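PDB 1Y9Z: alkaline serine protease from Pseudoalteromonas sp., which probably hydrolyses peptide bonds as a cold-adapted, subtilisin-like serine endopeptidase of an Antarctic bacterium. Local coordinates for residues Ala1-Ala13 and Thr72-Val85. Sequence-based numbering, arbitrary orientation.
Sequences AETTPWGQTFVGA and TIAAIANNEGVVGV. With CA (calcium ion), chain C.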
loop_
_atom_site.group_PDB
_atom_site.type_symbol
_atom_site.label_atom_id
_atom_site.label_comp_id
_atom_site.label_asym_id
_atom_site.label_seq_id
_atom_site.Cartn_x
_atom_site.Cartn_y
_atom_site.Cartn_z
ATOM N N ALA A 1 10.755 14.737 11.044
ATOM C CA ALA A 1 11.419 13.915 9.995
ATOM C C ALA A 1 10.383 13.367 9.021
ATOM O O ALA A 1 9.247 13.088 9.399
ATOM C CB ALA A 1 12.188 12.767 10.642
ATOM N N GLU A 2 10.786 13.216 7.766
ATOM C CA GLU A 2 9.898 12.705 6.731
ATOM C C GLU A 2 10.497 11.442 6.130
ATOM O O GLU A 2 11.682 11.400 5.797
ATOM C CB GLU A 2 9.704 13.770 5.655
ATOM C CG GLU A 2 8.834 13.358 4.484
ATOM C CD GLU A 2 8.495 14.538 3.604
ATOM O OE1 GLU A 2 7.382 15.092 3.737
ATOM O OE2 GLU A 2 9.354 14.931 2.787
ATOM N N THR A 3 9.671 10.411 5.996
ATOM C CA THR A 3 10.119 9.139 5.452
ATOM C C THR A 3 9.597 8.892 4.041
ATOM O O THR A 3 8.486 9.295 3.697
ATOM C CB THR A 3 9.662 7.965 6.357
ATOM O OG1 THR A 3 10.306 8.069 7.632
ATOM C CG2 THR A 3 10.018 6.623 5.730
ATOM N N THR A 4 10.424 8.247 3.225
ATOM C CA THR A 4 10.045 7.898 1.865
ATOM C C THR A 4 9.775 6.395 1.871
ATOM O O THR A 4 10.710 5.591 1.904
ATOM C CB THR A 4 11.178 8.200 0.857
ATOM O OG1 THR A 4 11.438 9.609 0.833
ATOM C CG2 THR A 4 10.783 7.747 -0.540
ATOM N N PRO A 5 8.492 5.994 1.860
ATOM C CA PRO A 5 8.161 4.564 1.864
ATOM C C PRO A 5 8.821 3.847 0.690
ATOM O O PRO A 5 8.979 4.429 -0.384
ATOM C CB PRO A 5 6.634 4.559 1.790
ATOM C CG PRO A 5 6.318 5.845 1.082
ATOM C CD PRO A 5 7.278 6.815 1.725
ATOM N N TRP A 6 9.200 2.588 0.899
ATOM C CA TRP A 6 9.880 1.817 -0.138
ATOM C C TRP A 6 9.190 1.841 -1.496
ATOM O O TRP A 6 9.856 1.905 -2.526
ATOM C CB TRP A 6 10.089 0.360 0.303
ATOM C CG TRP A 6 8.844 -0.488 0.348
ATOM C CD1 TRP A 6 8.010 -0.676 1.414
ATOM C CD2 TRP A 6 8.309 -1.276 -0.723
ATOM N NE1 TRP A 6 6.991 -1.536 1.075
ATOM C CE2 TRP A 6 7.149 -1.918 -0.232
ATOM C CE3 TRP A 6 8.696 -1.503 -2.052
ATOM C CZ2 TRP A 6 6.372 -2.775 -1.024
ATOM C CZ3 TRP A 6 7.921 -2.356 -2.841
ATOM C CH2 TRP A 6 6.773 -2.980 -2.320
ATOM N N GLY A 7 7.863 1.800 -1.500
ATOM C CA GLY A 7 7.135 1.809 -2.755
ATOM C C GLY A 7 7.435 3.023 -3.613
ATOM O O GLY A 7 7.525 2.925 -4.840
ATOM N N GLN A 8 7.589 4.179 -2.972
ATOM C CA GLN A 8 7.878 5.412 -3.694
ATOM C C GLN A 8 9.210 5.335 -4.425
ATOM O O GLN A 8 9.348 5.835 -5.540
ATOM C CB GLN A 8 7.907 6.601 -2.730
ATOM C CG GLN A 8 6.576 6.915 -2.060
ATOM C CD GLN A 8 5.469 7.200 -3.052
ATOM O OE1 GLN A 8 5.693 7.840 -4.081
ATOM N NE2 GLN A 8 4.260 6.743 -2.738
ATOM N N THR A 9 10.192 4.711 -3.786
ATOM C CA THR A 9 11.514 4.576 -4.378
ATOM C C THR A 9 11.546 3.521 -5.481
ATOM O O THR A 9 12.189 3.720 -6.514
ATOM C CB THR A 9 12.563 4.210 -3.309
ATOM O OG1 THR A 9 12.558 5.205 -2.277
ATOM C CG2 THR A 9 13.954 4.143 -3.927
ATOM N N PHE A 10 10.843 2.411 -5.272
ATOM C CA PHE A 10 10.822 1.325 -6.250
ATOM C C PHE A 10 10.224 1.661 -7.613
ATOM O O PHE A 10 10.722 1.193 -8.639
ATOM C CB PHE A 10 10.099 0.100 -5.682
ATOM C CG PHE A 10 10.949 -0.751 -4.777
ATOM C CD1 PHE A 10 10.793 -2.134 -4.768
ATOM C CD2 PHE A 10 11.887 -0.179 -3.924
ATOM C CE1 PHE A 10 11.555 -2.934 -3.924
ATOM C CE2 PHE A 10 12.655 -0.971 -3.074
ATOM C CZ PHE A 10 12.489 -2.352 -3.074
ATOM N N VAL A 11 9.162 2.460 -7.635
ATOM C CA VAL A 11 8.519 2.814 -8.896
ATOM C C VAL A 11 9.284 3.897 -9.646
ATOM O O VAL A 11 8.962 4.214 -10.791
ATOM C CB VAL A 11 7.060 3.281 -8.674
ATOM C CG1 VAL A 11 6.265 2.181 -7.984
ATOM C CG2 VAL A 11 7.037 4.566 -7.853
ATOM N N GLY A 12 10.297 4.459 -8.992
ATOM C CA GLY A 12 11.103 5.494 -9.613
ATOM C C GLY A 12 10.392 6.819 -9.794
ATOM O O GLY A 12 10.428 7.406 -10.876
ATOM N N ALA A 13 9.747 7.302 -8.738
ATOM C CA ALA A 13 9.032 8.571 -8.799
ATOM C C ALA A 13 9.821 9.674 -8.099
ATOM O O ALA A 13 9.637 10.859 -8.378
ATOM C CB ALA A 13 7.658 8.426 -8.157
ATOM N N THR A 72 -0.564 7.939 -0.930
ATOM C CA THR A 72 0.390 7.276 -1.811
ATOM C C THR A 72 0.578 8.093 -3.090
ATOM O O THR A 72 1.677 8.161 -3.647
ATOM C CB THR A 72 -0.089 5.853 -2.159
ATOM O OG1 THR A 72 -0.073 5.049 -0.976
ATOM C CG2 THR A 72 0.817 5.220 -3.208
ATOM N N ILE A 73 -0.501 8.724 -3.538
ATOM C CA ILE A 73 -0.479 9.544 -4.743
ATOM C C ILE A 73 0.141 10.921 -4.528
ATOM O O ILE A 73 0.914 11.397 -5.366
ATOM C CB ILE A 73 -1.915 9.756 -5.290
ATOM C CG1 ILE A 73 -2.474 8.427 -5.800
ATOM C CG2 ILE A 73 -1.913 10.802 -6.401
ATOM C CD1 ILE A 73 -3.960 8.460 -6.100
ATOM N N ALA A 74 -0.177 11.558 -3.404
ATOM C CA ALA A 74 0.313 12.909 -3.185
ATOM C C ALA A 74 0.573 13.400 -1.765
ATOM O O ALA A 74 0.352 14.578 -1.482
ATOM C CB ALA A 74 -0.624 13.888 -3.891
ATOM N N ALA A 75 1.024 12.533 -0.864
ATOM C CA ALA A 75 1.336 13.012 0.483
ATOM C C ALA A 75 2.366 14.125 0.259
ATOM O O ALA A 75 3.322 13.956 -0.500
ATOM C CB ALA A 75 1.925 11.899 1.335
ATOM N N ILE A 76 2.163 15.259 0.920
ATOM C CA ILE A 76 3.018 16.428 0.742
ATOM C C ILE A 76 4.430 16.359 1.310
ATOM O O ILE A 76 4.646 15.866 2.413
ATOM C CB ILE A 76 2.311 17.669 1.313
ATOM C CG1 ILE A 76 0.970 17.858 0.600
ATOM C CG2 ILE A 76 3.181 18.909 1.136
ATOM C CD1 ILE A 76 0.104 18.940 1.199
ATOM N N ALA A 77 5.387 16.854 0.529
ATOM C CA ALA A 77 6.786 16.897 0.947
ATOM C C ALA A 77 6.905 18.077 1.910
ATOM O O ALA A 77 6.671 19.227 1.523
ATOM C CB ALA A 77 7.686 17.104 -0.266
ATOM N N ASN A 78 7.266 17.796 3.158
ATOM C CA ASN A 78 7.358 18.846 4.166
ATOM C C ASN A 78 8.126 18.460 5.430
ATOM O O ASN A 78 7.851 18.991 6.504
ATOM C CB ASN A 78 5.946 19.277 4.564
ATOM C CG ASN A 78 5.079 18.097 4.963
ATOM O OD1 ASN A 78 5.591 17.011 5.238
ATOM N ND2 ASN A 78 3.766 18.305 5.006
ATOM N N ASN A 79 9.075 17.542 5.324
ATOM C CA ASN A 79 9.856 17.146 6.501
ATOM C C ASN A 79 9.063 16.473 7.638
ATOM O O ASN A 79 9.546 16.382 8.770
ATOM C CB ASN A 79 10.613 18.364 7.053
ATOM C CG ASN A 79 11.648 17.991 8.103
ATOM O OD1 ASN A 79 12.538 17.178 7.853
ATOM N ND2 ASN A 79 11.540 18.594 9.282
ATOM N N GLU A 80 7.843 16.024 7.352
ATOM C CA GLU A 80 7.032 15.313 8.346
ATOM C C GLU A 80 6.237 14.237 7.618
ATOM O O GLU A 80 5.959 14.362 6.428
ATOM C CB GLU A 80 6.071 16.255 9.096
ATOM C CG GLU A 80 4.854 16.730 8.308
ATOM C CD GLU A 80 3.886 17.547 9.160
ATOM O OE1 GLU A 80 3.181 16.961 10.013
ATOM O OE2 GLU A 80 3.834 18.783 8.982
ATOM N N GLY A 81 5.894 13.166 8.325
ATOM C CA GLY A 81 5.125 12.102 7.705
ATOM C C GLY A 81 5.827 11.398 6.562
ATOM O O GLY A 81 6.941 10.896 6.716
ATOM N N VAL A 82 5.169 11.356 5.407
ATOM C CA VAL A 82 5.725 10.691 4.233
ATOM C C VAL A 82 5.627 11.582 2.997
ATOM O O VAL A 82 5.386 12.788 3.103
ATOM C CB VAL A 82 4.976 9.355 3.959
ATOM C CG1 VAL A 82 5.139 8.417 5.147
ATOM C CG2 VAL A 82 3.501 9.623 3.704
ATOM N N VAL A 83 5.839 10.980 1.829
ATOM C CA VAL A 83 5.748 11.676 0.550
ATOM C C VAL A 83 5.077 10.742 -0.452
ATOM O O VAL A 83 5.298 9.528 -0.423
ATOM C CB VAL A 83 7.145 12.074 -0.005
ATOM C CG1 VAL A 83 7.760 13.145 0.868
ATOM C CG2 VAL A 83 8.054 10.859 -0.069
ATOM N N GLY A 84 4.236 11.313 -1.309
ATOM C CA GLY A 84 3.558 10.527 -2.323
ATOM C C GLY A 84 4.281 10.633 -3.656
ATOM O O GLY A 84 5.332 11.274 -3.751
ATOM N N VAL A 85 3.720 10.017 -4.691
ATOM C CA VAL A 85 4.338 10.042 -6.012
ATOM C C VAL A 85 4.566 11.471 -6.506
ATOM O O VAL A 85 5.612 11.773 -7.082
ATOM C CB VAL A 85 3.483 9.270 -7.043
ATOM C CG1 VAL A 85 4.131 9.347 -8.418
ATOM C CG2 VAL A 85 3.343 7.817 -6.615
HETATM CA CA CA C . 5.149 14.798 4.373
HETATM O O HOH W 1 6.387 12.943 11.235
HETATM O O HOH W 2 12.885 14.781 6.610
#
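Glu2 reaches into the loop 76-82 and binds its calcium ion through OE1, 2.3 Å from the metal. Its CG stands anti to the backbone N (chi1 178°) and the chain runs on extended, which carries the carboxylate from the N-terminal chain to the ion. Ile76 O, Asn78 OD1, Glu80 O and Val82 O bind the same calcium, and Asp39 completes the site. OE1 also accepts the backbone N of Asn78 at 2.8 Å, on its syn side and 25° out of the carboxylate plane, so metal and amide together grip OE1. The other oxygen, OE2, lies against Val83 CG1 at 3.1 Å, the two side chains crossing at about a right angle. Within the loop, Asn78 OD1 takes the amide of Glu80 in an Asx turn, folding the chain around the metal. Alongside, Thr3 N donates a nearly straight bond to Gly81 O (2.9 Å).

Further on, Gln8 CG, set by chi1 (-65°), lies beside Val83 O, and the bend at chi2 turns the amide toward Thr72, in helix 65-74. There NE2 meets Thr72 O at 3.1 Å, in the carbonyl plane on a lone pair, while Val85 N supplies that oxygen's second bond. Shortened to an alanine here, the side chain would probably leave Thr72 O with one of its two donors, Val85 N, and open a gap beside Val83 O. Ala13 CB packs on Val85 CG1 at 3.7 Å. As in the strong calcium site of subtilisins, ligands from both segments share one ion, so losing calcium would probably loosen the N-terminus from this loop.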